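Local coordinates for protein putative prolyl-tRNA synthetase (Leishmania major, PDB 5XIL) that probably attaches L-proline to tRNA(Pro) at the expense of ATP, this chain being the synthetase part with class II core, anticodon-binding and C-terminal domains, at residues V214-E219 against R223-A228; A191-R196 against E408-H413; S184-L189 against T266-V271. All coordinates share one frame; numbering follows the deposited sequence.

Interaction 1. Residues V214-E219 against R223-A228. With MG (magnesium ion), chain F.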
# COMPACT_ATOMS: atom_id res chain seq x y z
N VAL A 214 -16.16 -4.91 16.15
CA VAL A 214 -16.63 -6.04 15.43
C VAL A 214 -16.02 -7.25 16.14
O VAL A 214 -14.82 -7.37 16.24
CB VAL A 214 -16.30 -6.03 13.91
CG1 VAL A 214 -17.22 -5.06 13.22
CG2 VAL A 214 -14.89 -5.62 13.67
N GLU A 215 -16.87 -8.06 16.74
CA GLU A 215 -16.40 -9.14 17.58
C GLU A 215 -16.53 -10.44 16.77
O GLU A 215 -17.56 -10.63 16.06
CB GLU A 215 -17.25 -9.21 18.81
CG GLU A 215 -17.08 -7.96 19.67
CD GLU A 215 -15.75 -7.94 20.37
OE1 GLU A 215 -15.19 -9.04 20.71
OE2 GLU A 215 -15.22 -6.86 20.54
N THR A 216 -15.52 -11.29 16.86
CA THR A 216 -15.45 -12.54 16.11
C THR A 216 -15.45 -13.71 17.10
O THR A 216 -15.22 -13.52 18.33
CB THR A 216 -14.21 -12.58 15.21
OG1 THR A 216 -13.06 -12.68 16.02
CG2 THR A 216 -14.09 -11.31 14.35
N PHE A 217 -15.66 -14.93 16.59
CA PHE A 217 -15.80 -16.10 17.43
C PHE A 217 -14.87 -17.19 16.97
O PHE A 217 -14.86 -17.53 15.74
CB PHE A 217 -17.24 -16.58 17.43
CG PHE A 217 -17.43 -17.91 18.08
CD1 PHE A 217 -17.23 -18.06 19.42
CD2 PHE A 217 -17.79 -19.05 17.35
CE1 PHE A 217 -17.41 -19.28 20.04
CE2 PHE A 217 -18.01 -20.26 17.97
CZ PHE A 217 -17.80 -20.36 19.33
N ILE A 218 -14.10 -17.70 17.91
CA ILE A 218 -13.15 -18.81 17.68
C ILE A 218 -13.71 -20.09 18.24
O ILE A 218 -13.55 -20.46 19.45
CB ILE A 218 -11.77 -18.49 18.24
CG1 ILE A 218 -11.30 -17.10 17.92
CG2 ILE A 218 -10.71 -19.52 17.80
CD1 ILE A 218 -11.16 -16.77 16.49
N GLU A 219 -14.35 -20.84 17.34
CA GLU A 219 -15.12 -22.00 17.72
C GLU A 219 -14.30 -23.08 18.41
O GLU A 219 -14.81 -23.75 19.29
CB GLU A 219 -15.81 -22.60 16.47
CG GLU A 219 -17.00 -23.51 16.86
CD GLU A 219 -16.70 -24.99 16.83
OE1 GLU A 219 -15.93 -25.35 15.90
OE2 GLU A 219 -17.30 -25.77 17.65
N ARG A 223 -13.93 -19.08 22.28
CA ARG A 223 -13.53 -17.74 22.76
C ARG A 223 -13.84 -16.67 21.79
O ARG A 223 -13.85 -16.87 20.54
CB ARG A 223 -12.07 -17.69 23.11
CG ARG A 223 -11.62 -18.68 24.17
CD ARG A 223 -10.17 -18.53 24.58
NE ARG A 223 -10.02 -19.35 25.78
CZ ARG A 223 -10.04 -18.90 27.05
NH1 ARG A 223 -10.02 -17.58 27.34
NH2 ARG A 223 -10.01 -19.79 28.02
N GLY A 224 -14.18 -15.50 22.32
CA GLY A 224 -14.37 -14.28 21.51
C GLY A 224 -12.99 -13.66 21.19
O GLY A 224 -12.01 -13.89 21.90
N CYS A 225 -12.92 -12.97 20.07
CA CYS A 225 -11.77 -12.25 19.68
C CYS A 225 -12.21 -10.91 19.15
O CYS A 225 -13.01 -10.83 18.22
CB CYS A 225 -10.96 -13.07 18.64
SG CYS A 225 -9.38 -12.32 18.22
N GLN A 226 -11.68 -9.83 19.68
CA GLN A 226 -12.00 -8.50 19.15
C GLN A 226 -11.36 -8.30 17.77
O GLN A 226 -10.16 -8.39 17.60
CB GLN A 226 -11.49 -7.46 20.14
CG GLN A 226 -11.55 -6.06 19.70
CD GLN A 226 -10.91 -5.12 20.68
OE1 GLN A 226 -11.41 -4.96 21.79
NE2 GLN A 226 -9.78 -4.58 20.31
N GLY A 227 -12.17 -8.02 16.76
CA GLY A 227 -11.68 -7.97 15.38
C GLY A 227 -11.01 -6.68 14.94
O GLY A 227 -10.12 -6.71 14.06
N ALA A 228 -11.55 -5.54 15.43
CA ALA A 228 -11.15 -4.17 15.11
C ALA A 228 -12.05 -3.25 15.89
O ALA A 228 -13.08 -3.70 16.33
CB ALA A 228 -11.31 -3.87 13.66
MG MG F . -18.64 -25.93 19.42
O HOH W 1 -17.39 -24.22 20.09
O HOH W 2 -19.86 -26.19 21.22
O HOH W 3 -19.78 -27.47 18.78
O HOH W 4 -17.19 -26.99 20.03
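One carbonyl oxygen takes two bonds from a single threonine: Cys-225 O accepts from both Thr-216 N and Thr-216 OG1, each at 2.9 Å and from opposite faces of the carbonyl plane. The hydroxyl is put there by a chi1 of 69°, which sets OG1 between the backbone N and the carbonyl carbon. Around this pair runs an antiparallel beta hairpin, with Cys-225 N returning a bond to Thr-216 O and, nearer the turn, Ile-218 N bonding to Arg-223 O at 2.8 Å. At the far end Gly-227 N bonds to Val-214 O at 2.8 Å, whereas the bond from Val-214 N to Ala-228 O is weak. Beside Thr-216, the Ile-218 CG1 methylene lies 4.1 Å from Cys-225 CB. On the other face Glu-215 and Gln-226 cross with carboxylate and amide planes 87° apart, and Lys-199 bridges them, forming a salt bridge with the acid and a hydrogen bond with Gln-226 OE1. Past the strand, Glu-219 OE2 binds magnesium at 2.2 Å. The buried Glu-215 carboxylate, further bonded by Thr-213, is therefore probably stabilised as an anion.

Interaction 2. Residues A191-R196 against E408-H413. With MG (magnesium ion), chain F.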
# COMPACT_ATOMS: atom_id res chain seq x y z
N ALA A 191 -14.48 -13.71 4.56
CA ALA A 191 -15.62 -14.61 4.73
C ALA A 191 -15.83 -14.96 6.22
O ALA A 191 -16.24 -16.07 6.59
CB ALA A 191 -15.48 -15.85 3.83
N VAL A 192 -15.47 -13.99 7.08
CA VAL A 192 -15.59 -14.17 8.53
C VAL A 192 -16.79 -13.36 9.02
O VAL A 192 -16.84 -12.18 8.78
CB VAL A 192 -14.31 -13.63 9.24
CG1 VAL A 192 -14.53 -13.57 10.76
CG2 VAL A 192 -13.09 -14.48 8.88
N PRO A 193 -17.70 -13.96 9.80
CA PRO A 193 -18.79 -13.21 10.29
C PRO A 193 -18.40 -12.45 11.57
O PRO A 193 -17.53 -12.89 12.30
CB PRO A 193 -19.83 -14.26 10.61
CG PRO A 193 -19.02 -15.45 11.05
CD PRO A 193 -17.81 -15.39 10.12
N VAL A 194 -19.12 -11.38 11.82
CA VAL A 194 -18.79 -10.53 12.94
C VAL A 194 -20.07 -10.16 13.68
O VAL A 194 -21.18 -10.16 13.06
CB VAL A 194 -18.04 -9.25 12.52
CG1 VAL A 194 -16.78 -9.58 11.80
CG2 VAL A 194 -18.90 -8.31 11.69
N VAL A 195 -19.90 -9.72 14.92
CA VAL A 195 -20.96 -9.00 15.67
C VAL A 195 -20.61 -7.52 15.82
O VAL A 195 -19.67 -7.20 16.51
CB VAL A 195 -21.23 -9.65 17.07
CG1 VAL A 195 -22.26 -8.85 17.86
CG2 VAL A 195 -21.77 -11.06 16.85
N ARG A 196 -21.32 -6.64 15.13
CA ARG A 196 -21.13 -5.19 15.31
C ARG A 196 -21.77 -4.81 16.60
O ARG A 196 -22.93 -5.14 16.84
CB ARG A 196 -21.84 -4.44 14.17
CG ARG A 196 -21.30 -4.71 12.78
CD ARG A 196 -22.42 -4.43 11.77
NE ARG A 196 -22.02 -4.50 10.37
CZ ARG A 196 -21.87 -5.60 9.66
NH1 ARG A 196 -22.04 -6.76 10.21
NH2 ARG A 196 -21.62 -5.49 8.35
N GLU A 408 -23.20 -19.72 10.39
CA GLU A 408 -24.01 -20.79 11.05
C GLU A 408 -23.34 -21.31 12.33
O GLU A 408 -23.99 -21.49 13.37
CB GLU A 408 -24.23 -22.00 10.09
CG GLU A 408 -24.93 -23.17 10.76
CD GLU A 408 -25.06 -24.43 9.87
OE1 GLU A 408 -24.17 -25.31 9.95
OE2 GLU A 408 -26.04 -24.51 9.11
N THR A 409 -22.07 -21.62 12.25
CA THR A 409 -21.33 -22.01 13.37
C THR A 409 -21.40 -20.89 14.51
O THR A 409 -21.65 -21.21 15.71
CB THR A 409 -19.91 -22.32 12.94
OG1 THR A 409 -19.94 -23.46 12.05
CG2 THR A 409 -19.07 -22.59 14.10
N MET A 410 -21.21 -19.63 14.11
CA MET A 410 -21.26 -18.52 15.00
C MET A 410 -22.57 -18.43 15.67
O MET A 410 -22.60 -18.31 16.93
CB MET A 410 -20.85 -17.20 14.31
CG MET A 410 -20.93 -15.95 15.22
SD MET A 410 -20.69 -14.36 14.37
CE MET A 410 -22.22 -14.20 13.48
N GLU A 411 -23.66 -18.43 14.89
CA GLU A 411 -24.97 -18.28 15.46
C GLU A 411 -25.35 -19.43 16.35
O GLU A 411 -26.02 -19.20 17.38
CB GLU A 411 -25.99 -18.04 14.36
CG GLU A 411 -25.81 -16.68 13.69
CD GLU A 411 -26.65 -16.48 12.45
OE1 GLU A 411 -27.19 -17.46 11.89
OE2 GLU A 411 -26.74 -15.32 12.03
N THR A 412 -24.89 -20.64 16.01
CA THR A 412 -25.19 -21.88 16.78
C THR A 412 -24.53 -21.75 18.21
O THR A 412 -25.14 -22.09 19.23
CB THR A 412 -24.64 -23.10 15.98
OG1 THR A 412 -25.49 -23.32 14.84
CG2 THR A 412 -24.60 -24.34 16.83
N HIS A 413 -23.36 -21.14 18.24
CA HIS A 413 -22.58 -21.02 19.45
C HIS A 413 -22.86 -19.73 20.23
O HIS A 413 -22.10 -19.37 21.10
CB HIS A 413 -21.14 -21.16 19.11
CG HIS A 413 -20.73 -22.55 18.83
ND1 HIS A 413 -20.96 -23.12 17.61
CD2 HIS A 413 -20.25 -23.53 19.61
CE1 HIS A 413 -20.49 -24.35 17.59
NE2 HIS A 413 -20.10 -24.64 18.81
MG MG F . -18.64 -25.93 19.42
O HOH W 1 -17.39 -24.22 20.09
O HOH W 2 -19.86 -26.19 21.22
O HOH W 3 -19.78 -27.47 18.78
O HOH W 4 -17.19 -26.99 20.03
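The last turn of helix 387-412 comes up against the irregular chain leading into strand 195-198, with Pro-193 CA and Met-410 CA 7.5 Å apart and no hydrogen bond between the two segments. Met-410 carries the contact. Its chain is stretched through chi1 and chi2 and then bends at chi3 (73°), which turns the methyl toward the CB side of the proline ring, CE lying 3.7 Å from Pro-193 CB. The sulfur lies equally close to CB and CG of that ring, SD to Pro-193 CG being 3.9 Å, and the two side chains lie alongside each other, running opposite ways. Val-195 CG2 touches the sulfur more loosely, 4.3 Å from Met-410 SD.

His-413 follows directly on the helix end. Its ND1 donates to Thr-409 O at 2.8 Å, with the acceptor close to the ring plane, while His-413 N reaches that oxygen from the opposite face. With ND1 holding a proton, NE2 has its lone pair for the magnesium, 2.0 Å away; four waters and Glu-219 complete six ligands. Held at both nitrogens, the imidazole has its rotation set by Thr-409 O and the metal together.

Tyr-403 and Ala-406 of helix 387-412 also pack on Pro-193, Val-195 pairs with Glu-215 of strand 210-218, and the His-413 ring lies against Phe-217 of that strand, so the long helix ends against both the chain entering strand 195-198 and strand 210-218.

Interaction 3. Residues S184-L189 against T266-V271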
# COMPACT_ATOMS: atom_id res chain seq x y z
N SER A 184 -16.86 -5.02 6.76
CA SER A 184 -16.76 -5.42 5.36
C SER A 184 -15.46 -6.13 5.05
O SER A 184 -15.44 -7.08 4.29
CB SER A 184 -16.91 -4.27 4.41
OG SER A 184 -18.13 -3.64 4.67
N VAL A 185 -14.37 -5.68 5.61
CA VAL A 185 -13.11 -6.47 5.59
C VAL A 185 -13.31 -7.92 5.96
O VAL A 185 -12.99 -8.83 5.16
CB VAL A 185 -11.95 -5.84 6.40
CG1 VAL A 185 -10.74 -6.76 6.46
CG2 VAL A 185 -11.56 -4.51 5.78
N TYR A 186 -13.85 -8.17 7.15
CA TYR A 186 -14.03 -9.51 7.62
C TYR A 186 -15.02 -10.29 6.75
O TYR A 186 -14.70 -11.37 6.28
CB TYR A 186 -14.57 -9.50 9.06
CG TYR A 186 -13.44 -9.32 10.05
CD1 TYR A 186 -12.60 -10.40 10.33
CD2 TYR A 186 -13.17 -8.13 10.69
CE1 TYR A 186 -11.56 -10.31 11.21
CE2 TYR A 186 -12.12 -8.00 11.60
CZ TYR A 186 -11.35 -9.11 11.92
OH TYR A 186 -10.23 -9.10 12.74
N GLU A 187 -16.13 -9.66 6.46
CA GLU A 187 -17.21 -10.37 5.75
C GLU A 187 -16.93 -10.60 4.24
O GLU A 187 -17.08 -11.74 3.73
CB GLU A 187 -18.56 -9.65 5.94
CG GLU A 187 -19.13 -9.67 7.33
CD GLU A 187 -20.31 -8.72 7.55
OE1 GLU A 187 -20.45 -7.77 6.80
OE2 GLU A 187 -21.06 -8.85 8.54
N GLN A 188 -16.55 -9.51 3.58
CA GLN A 188 -16.46 -9.48 2.12
C GLN A 188 -15.12 -9.97 1.66
O GLN A 188 -15.06 -10.64 0.62
CB GLN A 188 -16.74 -8.10 1.58
CG GLN A 188 -18.13 -7.69 1.91
CD GLN A 188 -18.45 -6.33 1.40
OE1 GLN A 188 -17.83 -5.80 0.45
NE2 GLN A 188 -19.40 -5.71 2.05
N LEU A 189 -14.04 -9.70 2.40
CA LEU A 189 -12.74 -10.26 2.01
C LEU A 189 -12.45 -11.57 2.62
O LEU A 189 -11.94 -12.47 1.96
CB LEU A 189 -11.56 -9.33 2.27
CG LEU A 189 -11.28 -8.21 1.33
CD1 LEU A 189 -9.96 -7.60 1.85
CD2 LEU A 189 -11.02 -8.69 -0.08
N THR A 266 -3.03 -6.85 11.42
CA THR A 266 -2.81 -8.19 10.90
C THR A 266 -3.40 -9.28 11.79
O THR A 266 -3.38 -10.48 11.42
CB THR A 266 -1.32 -8.44 10.71
OG1 THR A 266 -0.64 -7.90 11.81
CG2 THR A 266 -0.89 -7.76 9.46
N ARG A 267 -3.98 -8.90 12.93
CA ARG A 267 -4.84 -9.82 13.63
C ARG A 267 -5.94 -10.42 12.71
O ARG A 267 -6.39 -11.57 12.93
CB ARG A 267 -5.48 -9.18 14.86
CG ARG A 267 -6.67 -9.99 15.37
CD ARG A 267 -7.31 -9.37 16.54
NE ARG A 267 -6.38 -9.57 17.63
CZ ARG A 267 -6.68 -9.31 18.88
NH1 ARG A 267 -7.88 -8.86 19.17
NH2 ARG A 267 -5.76 -9.53 19.81
N VAL A 268 -6.39 -9.64 11.67
CA VAL A 268 -7.40 -10.20 10.81
C VAL A 268 -6.92 -11.52 10.20
O VAL A 268 -7.77 -12.40 9.91
CB VAL A 268 -7.88 -9.21 9.69
CG1 VAL A 268 -8.39 -7.89 10.23
CG2 VAL A 268 -6.78 -8.97 8.72
N ILE A 269 -5.63 -11.66 9.96
CA ILE A 269 -5.13 -12.85 9.31
C ILE A 269 -5.27 -14.05 10.28
O ILE A 269 -5.65 -15.14 9.89
CB ILE A 269 -3.64 -12.69 8.85
CG1 ILE A 269 -3.52 -11.52 7.83
CG2 ILE A 269 -3.08 -14.01 8.36
CD1 ILE A 269 -2.13 -11.20 7.48
N GLY A 270 -4.87 -13.85 11.53
CA GLY A 270 -5.00 -14.91 12.53
C GLY A 270 -6.47 -15.34 12.72
O GLY A 270 -6.77 -16.53 12.82
N VAL A 271 -7.39 -14.40 12.77
CA VAL A 271 -8.81 -14.70 12.89
C VAL A 271 -9.27 -15.58 11.72
O VAL A 271 -9.91 -16.60 11.89
CB VAL A 271 -9.67 -13.43 12.98
CG1 VAL A 271 -11.17 -13.73 12.92
CG2 VAL A 271 -9.41 -12.67 14.31
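The ring of Tyr-186 lies between two valines of helix 267-276, which approach it obliquely and from opposite sides of its plane. Val-268 CG1 comes in at the phenol end, 3.6 Å from Tyr-186 CZ and 3.3 Å from Tyr-186 OH. Val-271 CG1 meets the ring at one ortho carbon of the phenol, 3.8 Å from Tyr-186 CE1, and that side chain crosses the tyrosine at about a right angle. The hydroxyl itself is committed to a hydrogen bond with the carbonyl of Gly-227, so this buried polar atom is satisfied while its flank rests on the Val-268 methyl.

The tyrosine does nearly all of the bridging. The short helical segments run with axes 11.4 Å apart, crossing at -44°, too far for their backbones to meet, and the ring fills the gap. Chi1 of -83° sets CG anti to the carbonyl carbon, and from there the ring extends to the other helix. For Val-271 the branch that touches is the one anti to its backbone N (chi1 172°).

Two polar side chains link the helices to neighbouring parts. Arg-267, at the start of its helix, sends NH1 to the carbonyl of Gln-226; separately, Glu-187, the next residue after Tyr-186 in the first helix, forms a salt bridge with Arg-196.

The contact lies close to the centre of the chain, within the class II catalytic core. Phe-52 of helix 40-60 packs on Val-185 and Leu-189, Val-192 and Val-194 of the following loop cover Tyr-186, and Cys-225 of strand 223-234 touches both Arg-267 and Val-271, so the two helices are joined to each other and to the hairpin strands beside them.

The three contacts cluster near the middle of the chain, with centres 9 Å apart for interactions 1 and 2, 11 Å for 1 and 3, and 13 Å for 2 and 3. Along the sequence, helix 168-189 leads through 191-196 into strand 195-198, then the hairpin of interaction 1, helix 267-276 and finally helix 387-412. Interaction 1 is thus nested within the loops closed by both others, whose own segments alternate. Strands 195-198 and 210-218 are neighbours, and interactions 1 and 2 supply the two protein ligands of one magnesium ion. Interaction 3 packs two helices of the class II core together, while interactions 1 and 2, through the shared metal, join that core to the end of helix 387-412.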